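CELL division inhibitor (PDB 1G3Q) binds ADP and magnesium in a P-loop site and, as a MinD-family ATPase, probably hydrolyses ATP in the control of cell division. Local coordinates at residues Thr17-Val25 and Ala44-Val52; Pro98-Lys109 and Leu125-Glu135. All coordinates share one frame; numbering follows the deposited sequence.

Contact 1: residues Thr17-Val25 and Ala44-Val52; sequences TTVTANLSV and ANLSLVLGV. With MG (magnesium ion), chain B; ADP (adenosine-5'-diphosphate), chain C.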
loop_
_atom_site.group_PDB
_atom_site.type_symbol
_atom_site.label_atom_id
_atom_site.label_comp_id
_atom_site.label_asym_id
_atom_site.label_seq_id
_atom_site.Cartn_x
_atom_site.Cartn_y
_atom_site.Cartn_z
ATOM N N THR A 17 2.941 4.042 0.445
ATOM C CA THR A 17 3.094 3.973 -1.002
ATOM C C THR A 17 4.297 3.119 -1.376
ATOM O O THR A 17 4.234 2.327 -2.322
ATOM C CB THR A 17 3.227 5.381 -1.605
ATOM O OG1 THR A 17 2.009 6.089 -1.370
ATOM C CG2 THR A 17 3.458 5.309 -3.117
ATOM N N THR A 18 5.382 3.268 -0.618
ATOM C CA THR A 18 6.605 2.507 -0.854
ATOM C C THR A 18 6.363 1.005 -0.682
ATOM O O THR A 18 6.822 0.192 -1.490
ATOM C CB THR A 18 7.728 2.948 0.106
ATOM O OG1 THR A 18 8.039 4.330 -0.119
ATOM C CG2 THR A 18 8.981 2.115 -0.113
ATOM N N VAL A 19 5.645 0.635 0.374
ATOM C CA VAL A 19 5.345 -0.771 0.610
ATOM C C VAL A 19 4.404 -1.276 -0.482
ATOM O O VAL A 19 4.609 -2.354 -1.032
ATOM C CB VAL A 19 4.702 -0.979 2.002
ATOM C CG1 VAL A 19 4.182 -2.407 2.146
ATOM C CG2 VAL A 19 5.734 -0.704 3.079
ATOM N N THR A 20 3.380 -0.491 -0.809
ATOM C CA THR A 20 2.436 -0.893 -1.850
ATOM C C THR A 20 3.166 -1.180 -3.163
ATOM O O THR A 20 2.985 -2.237 -3.767
ATOM C CB THR A 20 1.382 0.203 -2.128
ATOM O OG1 THR A 20 0.652 0.496 -0.928
ATOM C CG2 THR A 20 0.409 -0.269 -3.202
ATOM N N ALA A 21 3.981 -0.225 -3.604
ATOM C CA ALA A 21 4.730 -0.358 -4.851
ATOM C C ALA A 21 5.723 -1.523 -4.857
ATOM O O ALA A 21 5.726 -2.331 -5.787
ATOM C CB ALA A 21 5.460 0.949 -5.161
ATOM N N ASN A 22 6.569 -1.615 -3.833
ATOM C CA ASN A 22 7.548 -2.698 -3.783
ATOM C C ASN A 22 6.915 -4.078 -3.623
ATOM O O ASN A 22 7.345 -5.037 -4.266
ATOM C CB ASN A 22 8.569 -2.462 -2.666
ATOM C CG ASN A 22 9.610 -1.416 -3.041
ATOM O OD1 ASN A 22 9.409 -0.217 -2.838
ATOM N ND2 ASN A 22 10.720 -1.868 -3.608
ATOM N N LEU A 23 5.896 -4.183 -2.774
ATOM C CA LEU A 23 5.225 -5.464 -2.574
ATOM C C LEU A 23 4.548 -5.893 -3.878
ATOM O O LEU A 23 4.572 -7.069 -4.242
ATOM C CB LEU A 23 4.189 -5.358 -1.446
ATOM C CG LEU A 23 3.420 -6.636 -1.086
ATOM C CD1 LEU A 23 4.401 -7.761 -0.749
ATOM C CD2 LEU A 23 2.499 -6.351 0.097
ATOM N N SER A 24 3.951 -4.937 -4.585
ATOM C CA SER A 24 3.293 -5.235 -5.855
ATOM C C SER A 24 4.269 -5.866 -6.843
ATOM O O SER A 24 3.975 -6.902 -7.453
ATOM C CB SER A 24 2.720 -3.962 -6.486
ATOM O OG SER A 24 1.615 -3.466 -5.756
ATOM N N VAL A 25 5.425 -5.229 -7.010
ATOM C CA VAL A 25 6.433 -5.716 -7.939
ATOM C C VAL A 25 7.009 -7.059 -7.487
ATOM O O VAL A 25 7.226 -7.950 -8.310
ATOM C CB VAL A 25 7.577 -4.685 -8.113
ATOM C CG1 VAL A 25 8.618 -5.219 -9.090
ATOM C CG2 VAL A 25 7.011 -3.362 -8.641
ATOM N N ALA A 44 -2.160 11.564 -4.492
ATOM C CA ALA A 44 -1.901 10.468 -5.418
ATOM C C ALA A 44 -0.429 10.431 -5.814
ATOM O O ALA A 44 0.054 11.342 -6.479
ATOM C CB ALA A 44 -2.775 10.618 -6.654
ATOM N N ASN A 45 0.276 9.381 -5.394
ATOM C CA ASN A 45 1.699 9.220 -5.701
ATOM C C ASN A 45 2.018 7.840 -6.285
ATOM O O ASN A 45 3.014 7.675 -6.980
ATOM C CB ASN A 45 2.555 9.383 -4.435
ATOM C CG ASN A 45 2.503 10.782 -3.856
ATOM O OD1 ASN A 45 2.862 11.758 -4.516
ATOM N ND2 ASN A 45 2.065 10.888 -2.605
ATOM N N LEU A 46 1.172 6.856 -5.993
ATOM C CA LEU A 46 1.405 5.481 -6.433
ATOM C C LEU A 46 1.757 5.274 -7.905
ATOM O O LEU A 46 2.771 4.655 -8.218
ATOM C CB LEU A 46 0.208 4.606 -6.070
ATOM C CG LEU A 46 0.400 3.107 -6.305
ATOM C CD1 LEU A 46 1.566 2.592 -5.463
ATOM C CD2 LEU A 46 -0.888 2.375 -5.941
ATOM N N SER A 47 0.923 5.781 -8.804
ATOM C CA SER A 47 1.167 5.626 -10.236
ATOM C C SER A 47 2.553 6.139 -10.638
ATOM O O SER A 47 3.268 5.493 -11.405
ATOM C CB SER A 47 0.091 6.368 -11.033
ATOM O OG SER A 47 0.088 5.970 -12.393
ATOM N N LEU A 48 2.932 7.297 -10.107
ATOM C CA LEU A 48 4.228 7.896 -10.419
ATOM C C LEU A 48 5.369 6.997 -9.932
ATOM O O LEU A 48 6.367 6.795 -10.628
ATOM C CB LEU A 48 4.332 9.270 -9.754
ATOM C CG LEU A 48 5.010 10.383 -10.554
ATOM C CD1 LEU A 48 6.381 9.917 -11.015
ATOM C CD2 LEU A 48 4.145 10.759 -11.759
ATOM N N VAL A 49 5.213 6.462 -8.728
ATOM C CA VAL A 49 6.217 5.584 -8.141
ATOM C C VAL A 49 6.347 4.283 -8.944
ATOM O O VAL A 49 7.380 3.615 -8.903
ATOM C CB VAL A 49 5.861 5.300 -6.661
ATOM C CG1 VAL A 49 6.616 4.103 -6.137
ATOM C CG2 VAL A 49 6.198 6.535 -5.826
ATOM N N LEU A 50 5.304 3.936 -9.689
ATOM C CA LEU A 50 5.343 2.726 -10.510
ATOM C C LEU A 50 5.706 3.040 -11.964
ATOM O O LEU A 50 5.668 2.165 -12.828
ATOM C CB LEU A 50 4.004 1.986 -10.441
ATOM C CG LEU A 50 3.755 1.251 -9.117
ATOM C CD1 LEU A 50 2.340 0.686 -9.087
ATOM C CD2 LEU A 50 4.781 0.133 -8.960
ATOM N N GLY A 51 6.048 4.295 -12.235
ATOM C CA GLY A 51 6.447 4.667 -13.585
ATOM C C GLY A 51 5.356 4.935 -14.608
ATOM O O GLY A 51 5.641 5.034 -15.798
ATOM N N VAL A 52 4.109 5.035 -14.161
ATOM C CA VAL A 52 2.995 5.322 -15.062
ATOM C C VAL A 52 2.654 6.783 -14.787
ATOM O O VAL A 52 1.880 7.098 -13.885
ATOM C CB VAL A 52 1.787 4.425 -14.749
ATOM C CG1 VAL A 52 0.639 4.746 -15.693
ATOM C CG2 VAL A 52 2.191 2.964 -14.880
HETATM MG MG MG B . 1.700 7.646 0.081
HETATM P PB ADP C . 3.562 7.394 2.836
HETATM O O1B ADP C . 3.161 8.770 3.038
HETATM O O2B ADP C . 3.332 6.620 4.066
HETATM O O3B ADP C . 2.890 6.609 1.541
HETATM P PA ADP C . 5.961 7.024 1.382
HETATM O O1A ADP C . 5.787 7.901 0.276
HETATM O O2A ADP C . 5.824 5.632 1.043
HETATM O O3A ADP C . 5.088 7.358 2.576
HETATM O "O5'" ADP C . 7.366 7.248 1.870
HETATM C "C5'" ADP C . 7.882 8.564 2.306
HETATM C "C4'" ADP C . 9.267 8.804 1.823
HETATM O "O4'" ADP C . 10.239 8.015 2.566
HETATM C "C3'" ADP C . 9.512 8.439 0.393
HETATM O "O3'" ADP C . 10.242 9.470 -0.267
HETATM C "C2'" ADP C . 10.317 7.175 0.399
HETATM O "O2'" ADP C . 11.232 7.014 -0.683
HETATM C "C1'" ADP C . 11.042 7.192 1.676
HETATM N N9 ADP C . 11.122 5.867 2.350
HETATM C C8 ADP C . 10.141 4.952 2.763
HETATM N N7 ADP C . 10.583 3.868 3.332
HETATM C C5 ADP C . 11.948 4.039 3.314
HETATM C C6 ADP C . 13.023 3.226 3.775
HETATM N N6 ADP C . 12.766 2.052 4.352
HETATM N N1 ADP C . 14.328 3.693 3.604
HETATM C C2 ADP C . 14.564 4.902 3.008
HETATM N N3 ADP C . 13.602 5.736 2.541
HETATM C C4 ADP C . 12.312 5.252 2.721
HETATM O O HOH W 1 0.339 8.746 -1.513
HETATM O O HOH W 2 3.503 8.948 -0.806
HETATM O O HOH W 3 -0.307 6.533 0.872
HETATM O O HOH W 4 1.083 9.618 1.478
#
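Thr17 and Leu46 bring the two backbones to a CA to CA distance of 5.9 Å, and Ala21 and Leu50 repeat the approach one turn later, so the short helix 46-49 and the residue after it run beside the first turns of helix 16-29. The side chains between them meet entirely through carbon. CG2 of Thr17, placed anti to its backbone N, lies 3.9 Å from CA of Leu46 and also touches CG2 of Val49. That same torsion (chi1 -64°) sends OG1 the other way, to the magnesium ion. Leu46 extends CG anti to its own N (chi1 -172°), and its CD1 reaches CG2 of Thr20 at 3.8 Å, the two side chains crossing at about a right angle. The methyl of Ala21 meets two branches in directions about at right angles: CG1 of Val49 at 3.5 Å, tighter than usual carbon contact, and CD2 of Leu50. At the far end the side chains of Val25 and Leu50 pass in opposite directions, CG2 of the valine touching CD2 of the leucine. Gly51, with positive phi, closes the short helix in a Schellman motif.

The other side of Thr17 belongs to the Walker A site. OG1 binds magnesium at 2.1 Å and is hydrogen-bonded to Asp118; ADP O3B and four waters complete six ligands. The amide of Thr17 also points at O3B, nearly straight at 165°, while Thr18 holds O2A with both N and OG1. Asn45 reaches the ion indirectly, its ND2 donating to water 1 at 3.0 Å. One threonine thus divides its branches between two chemistries: the methyl packs on 44-52 while the hydroxyl binds the metal, so the apolar packing probably steadies the threonine that serves the nucleotide site.

Contact 2: residues Pro98-Lys109 and Leu125-Glu135; sequences PRKLPEVIKSLK and LDAMSAMLSGE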
loop_
_atom_site.group_PDB
_atom_site.type_symbol
_atom_site.label_atom_id
_atom_site.label_comp_id
_atom_site.label_asym_id
_atom_site.label_seq_id
_atom_site.Cartn_x
_atom_site.Cartn_y
_atom_site.Cartn_z
ATOM N N PRO A 98 -15.370 9.448 -2.118
ATOM C CA PRO A 98 -14.630 8.375 -1.445
ATOM C C PRO A 98 -15.509 7.233 -0.950
ATOM O O PRO A 98 -15.044 6.104 -0.795
ATOM C CB PRO A 98 -13.933 9.104 -0.302
ATOM C CG PRO A 98 -14.906 10.190 0.033
ATOM C CD PRO A 98 -15.309 10.694 -1.334
ATOM N N ARG A 99 -16.781 7.526 -0.710
ATOM C CA ARG A 99 -17.710 6.519 -0.215
ATOM C C ARG A 99 -17.941 5.387 -1.215
ATOM O O ARG A 99 -18.433 4.319 -0.849
ATOM C CB ARG A 99 -19.041 7.181 0.152
ATOM C CG ARG A 99 -18.900 8.246 1.235
ATOM C CD ARG A 99 -20.152 9.106 1.332
ATOM N NE ARG A 99 -20.517 9.672 0.037
ATOM C CZ ARG A 99 -21.646 10.331 -0.196
ATOM N NH1 ARG A 99 -22.517 10.515 0.789
ATOM N NH2 ARG A 99 -21.923 10.770 -1.417
ATOM N N LYS A 100 -17.577 5.611 -2.474
ATOM C CA LYS A 100 -17.759 4.587 -3.501
ATOM C C LYS A 100 -16.527 3.710 -3.709
ATOM O O LYS A 100 -16.532 2.819 -4.559
ATOM C CB LYS A 100 -18.160 5.236 -4.828
ATOM C CG LYS A 100 -19.583 5.773 -4.821
ATOM C CD LYS A 100 -19.922 6.509 -6.098
ATOM C CE LYS A 100 -21.389 6.930 -6.093
ATOM N NZ LYS A 100 -21.722 7.753 -7.287
ATOM N N LEU A 101 -15.478 3.959 -2.933
ATOM C CA LEU A 101 -14.252 3.177 -3.047
ATOM C C LEU A 101 -14.480 1.680 -2.814
ATOM O O LEU A 101 -14.078 0.855 -3.635
ATOM C CB LEU A 101 -13.190 3.708 -2.076
ATOM C CG LEU A 101 -12.425 4.944 -2.559
ATOM C CD1 LEU A 101 -11.582 5.527 -1.430
ATOM C CD2 LEU A 101 -11.540 4.547 -3.741
ATOM N N PRO A 102 -15.132 1.310 -1.698
ATOM C CA PRO A 102 -15.373 -0.113 -1.433
ATOM C C PRO A 102 -16.061 -0.870 -2.568
ATOM O O PRO A 102 -15.611 -1.946 -2.953
ATOM C CB PRO A 102 -16.204 -0.083 -0.156
ATOM C CG PRO A 102 -15.621 1.097 0.568
ATOM C CD PRO A 102 -15.527 2.129 -0.536
ATOM N N GLU A 103 -17.143 -0.316 -3.110
ATOM C CA GLU A 103 -17.851 -0.991 -4.192
ATOM C C GLU A 103 -17.014 -1.054 -5.468
ATOM O O GLU A 103 -17.014 -2.067 -6.168
ATOM C CB GLU A 103 -19.196 -0.304 -4.473
ATOM C CG GLU A 103 -19.111 1.140 -4.951
ATOM C CD GLU A 103 -20.471 1.833 -4.960
ATOM O OE1 GLU A 103 -21.116 1.904 -3.890
ATOM O OE2 GLU A 103 -20.893 2.308 -6.035
ATOM N N VAL A 104 -16.289 0.019 -5.763
ATOM C CA VAL A 104 -15.458 0.050 -6.963
ATOM C C VAL A 104 -14.325 -0.970 -6.904
ATOM O O VAL A 104 -14.142 -1.760 -7.826
ATOM C CB VAL A 104 -14.839 1.445 -7.185
ATOM C CG1 VAL A 104 -13.861 1.395 -8.355
ATOM C CG2 VAL A 104 -15.935 2.458 -7.465
ATOM N N ILE A 105 -13.565 -0.951 -5.818
ATOM C CA ILE A 105 -12.444 -1.869 -5.674
ATOM C C ILE A 105 -12.876 -3.332 -5.637
ATOM O O ILE A 105 -12.359 -4.160 -6.385
ATOM C CB ILE A 105 -11.632 -1.534 -4.407
ATOM C CG1 ILE A 105 -11.001 -0.149 -4.570
ATOM C CG2 ILE A 105 -10.564 -2.600 -4.164
ATOM C CD1 ILE A 105 -10.230 0.342 -3.357
ATOM N N LYS A 106 -13.839 -3.648 -4.780
ATOM C CA LYS A 106 -14.305 -5.019 -4.653
ATOM C C LYS A 106 -14.848 -5.621 -5.949
ATOM O O LYS A 106 -14.840 -6.837 -6.116
ATOM C CB LYS A 106 -15.340 -5.103 -3.528
ATOM C CG LYS A 106 -14.743 -4.713 -2.177
ATOM C CD LYS A 106 -15.713 -4.913 -1.019
ATOM C CE LYS A 106 -15.017 -4.643 0.308
ATOM N NZ LYS A 106 -15.861 -4.995 1.481
ATOM N N SER A 107 -15.298 -4.777 -6.873
ATOM C CA SER A 107 -15.822 -5.267 -8.144
ATOM C C SER A 107 -14.707 -5.823 -9.035
ATOM O O SER A 107 -14.977 -6.446 -10.059
ATOM C CB SER A 107 -16.538 -4.144 -8.896
ATOM O OG SER A 107 -15.607 -3.195 -9.397
ATOM N N LEU A 108 -13.458 -5.592 -8.642
ATOM C CA LEU A 108 -12.304 -6.058 -9.413
ATOM C C LEU A 108 -11.687 -7.319 -8.813
ATOM O O LEU A 108 -10.740 -7.880 -9.364
ATOM C CB LEU A 108 -11.241 -4.960 -9.459
ATOM C CG LEU A 108 -11.630 -3.652 -10.151
ATOM C CD1 LEU A 108 -10.627 -2.566 -9.804
ATOM C CD2 LEU A 108 -11.701 -3.877 -11.655
ATOM N N LYS A 109 -12.237 -7.753 -7.685
ATOM C CA LYS A 109 -11.744 -8.919 -6.964
ATOM C C LYS A 109 -11.459 -10.160 -7.804
ATOM O O LYS A 109 -10.461 -10.844 -7.579
ATOM C CB LYS A 109 -12.729 -9.284 -5.850
ATOM C CG LYS A 109 -12.258 -10.417 -4.955
ATOM C CD LYS A 109 -13.278 -10.734 -3.871
ATOM C CE LYS A 109 -12.765 -11.827 -2.944
ATOM N NZ LYS A 109 -13.756 -12.159 -1.877
ATOM N N LEU A 125 -12.595 10.468 6.785
ATOM C CA LEU A 125 -13.365 9.883 5.686
ATOM C C LEU A 125 -12.588 9.186 4.571
ATOM O O LEU A 125 -12.811 8.003 4.307
ATOM C CB LEU A 125 -14.295 10.935 5.068
ATOM C CG LEU A 125 -15.270 10.411 4.007
ATOM C CD1 LEU A 125 -16.135 9.298 4.595
ATOM C CD2 LEU A 125 -16.134 11.554 3.497
ATOM N N ASP A 126 -11.698 9.911 3.900
ATOM C CA ASP A 126 -10.924 9.314 2.815
ATOM C C ASP A 126 -10.165 8.078 3.288
ATOM O O ASP A 126 -10.175 7.044 2.621
ATOM C CB ASP A 126 -9.939 10.334 2.231
ATOM C CG ASP A 126 -10.621 11.378 1.368
ATOM O OD1 ASP A 126 -11.871 11.401 1.326
ATOM O OD2 ASP A 126 -9.905 12.180 0.730
ATOM N N ALA A 127 -9.512 8.188 4.441
ATOM C CA ALA A 127 -8.742 7.077 4.994
ATOM C C ALA A 127 -9.620 5.859 5.256
ATOM O O ALA A 127 -9.279 4.741 4.865
ATOM C CB ALA A 127 -8.051 7.508 6.286
ATOM N N MET A 128 -10.752 6.076 5.918
ATOM C CA MET A 128 -11.667 4.984 6.233
ATOM C C MET A 128 -12.253 4.342 4.981
ATOM O O MET A 128 -12.348 3.117 4.892
ATOM C CB MET A 128 -12.803 5.483 7.130
ATOM C CG MET A 128 -12.378 5.869 8.536
ATOM S SD MET A 128 -11.652 4.502 9.472
ATOM C CE MET A 128 -12.964 3.305 9.409
ATOM N N SER A 129 -12.646 5.169 4.017
ATOM C CA SER A 129 -13.229 4.670 2.772
ATOM C C SER A 129 -12.263 3.756 2.026
ATOM O O SER A 129 -12.665 2.748 1.450
ATOM C CB SER A 129 -13.618 5.839 1.865
ATOM O OG SER A 129 -14.554 6.683 2.505
ATOM N N ALA A 130 -10.986 4.118 2.039
ATOM C CA ALA A 130 -9.969 3.333 1.356
ATOM C C ALA A 130 -9.686 2.044 2.119
ATOM O O ALA A 130 -9.776 0.951 1.557
ATOM C CB ALA A 130 -8.684 4.155 1.206
ATOM N N MET A 131 -9.355 2.168 3.399
ATOM C CA MET A 131 -9.049 0.998 4.217
ATOM C C MET A 131 -10.186 -0.015 4.223
ATOM O O MET A 131 -9.949 -1.220 4.125
ATOM C CB MET A 131 -8.734 1.416 5.657
ATOM C CG MET A 131 -7.533 2.339 5.786
ATOM S SD MET A 131 -7.080 2.639 7.502
ATOM C CE MET A 131 -8.423 3.741 8.005
ATOM N N LEU A 132 -11.419 0.474 4.330
ATOM C CA LEU A 132 -12.581 -0.404 4.363
ATOM C C LEU A 132 -12.912 -1.042 3.020
ATOM O O LEU A 132 -13.884 -1.798 2.909
ATOM C CB LEU A 132 -13.804 0.345 4.897
ATOM C CG LEU A 132 -13.732 0.711 6.385
ATOM C CD1 LEU A 132 -14.977 1.494 6.785
ATOM C CD2 LEU A 132 -13.611 -0.554 7.215
ATOM N N SER A 133 -12.112 -0.735 2.002
ATOM C CA SER A 133 -12.316 -1.317 0.679
ATOM C C SER A 133 -11.601 -2.663 0.618
ATOM O O SER A 133 -11.803 -3.441 -0.315
ATOM C CB SER A 133 -11.762 -0.397 -0.418
ATOM O OG SER A 133 -12.539 0.780 -0.555
ATOM N N GLY A 134 -10.764 -2.927 1.616
ATOM C CA GLY A 134 -10.027 -4.181 1.657
ATOM C C GLY A 134 -10.635 -5.241 2.565
ATOM O O GLY A 134 -11.542 -4.955 3.344
ATOM N N GLU A 135 -10.131 -6.469 2.455
ATOM C CA GLU A 135 -10.603 -7.596 3.261
ATOM C C GLU A 135 -9.541 -7.916 4.305
ATOM O O GLU A 135 -9.835 -8.474 5.363
ATOM C CB GLU A 135 -10.796 -8.837 2.390
ATOM C CG GLU A 135 -11.608 -8.624 1.136
ATOM C CD GLU A 135 -11.480 -9.794 0.173
ATOM O OE1 GLU A 135 -10.332 -10.157 -0.187
ATOM O OE2 GLU A 135 -12.524 -10.346 -0.228
#
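Ser133 and Pro102 bring their CA atoms within 3.9 Å, and the serine side chain is the centre of this contact. Its CB meets CD1 of Ile105 at 3.4 Å, closer than usual for two carbons, and lies near CA of Pro102. From there OG, beside its own backbone N (chi1 -70°), turns back along its segment and donates to Ser129 O at 2.8 Å, in the carbonyl plane. OG of Ser133 also abuts the Pro102 ring, with CG and CD both 3.3 Å away; the proline N is close but carries no hydrogen to give. A turn earlier Ser129 OG likewise donates back to Leu125 O, but from above the carbonyl plane, and Ser129 CB lies against Pro98 O. At the other end Lys109, fully extended, reaches Glu135 about at right angles and forms a salt bridge from NZ to OE2 at 2.7 Å, on the syn lone pair, while OE1 accepts from the amide of Ile4. The axes of helices 101-106 and 125-131 run at 30° to each other, 9.2 Å apart. On the sheet side, Ile105 and Ser133 pack on strand 114-118, Ile105 also touches strand 3-8, and Leu101 packs against helix 59-63.

How the contacts relate
The two contacts come in series along one chain and share the AAA domain: 17-25 with 44-52 closes before 98-109 meets 125-135. Their centres lie 18 Å apart and their nearest atoms about 9 Å, so they do not touch. What joins them is the central sheet, since strand 114-118 receives side chains from both contacts and carries Asp118, the partner of Thr17. Contact 1 sits at the nucleotide, whereas the side chain of Ala130 in contact 2 is about 11 Å from the magnesium ion, and the packing there is structural. The pair illustrates how a layered alpha-beta-alpha ATPase sets its helices around a mostly parallel sheet, with only some of them meeting the ligand directly.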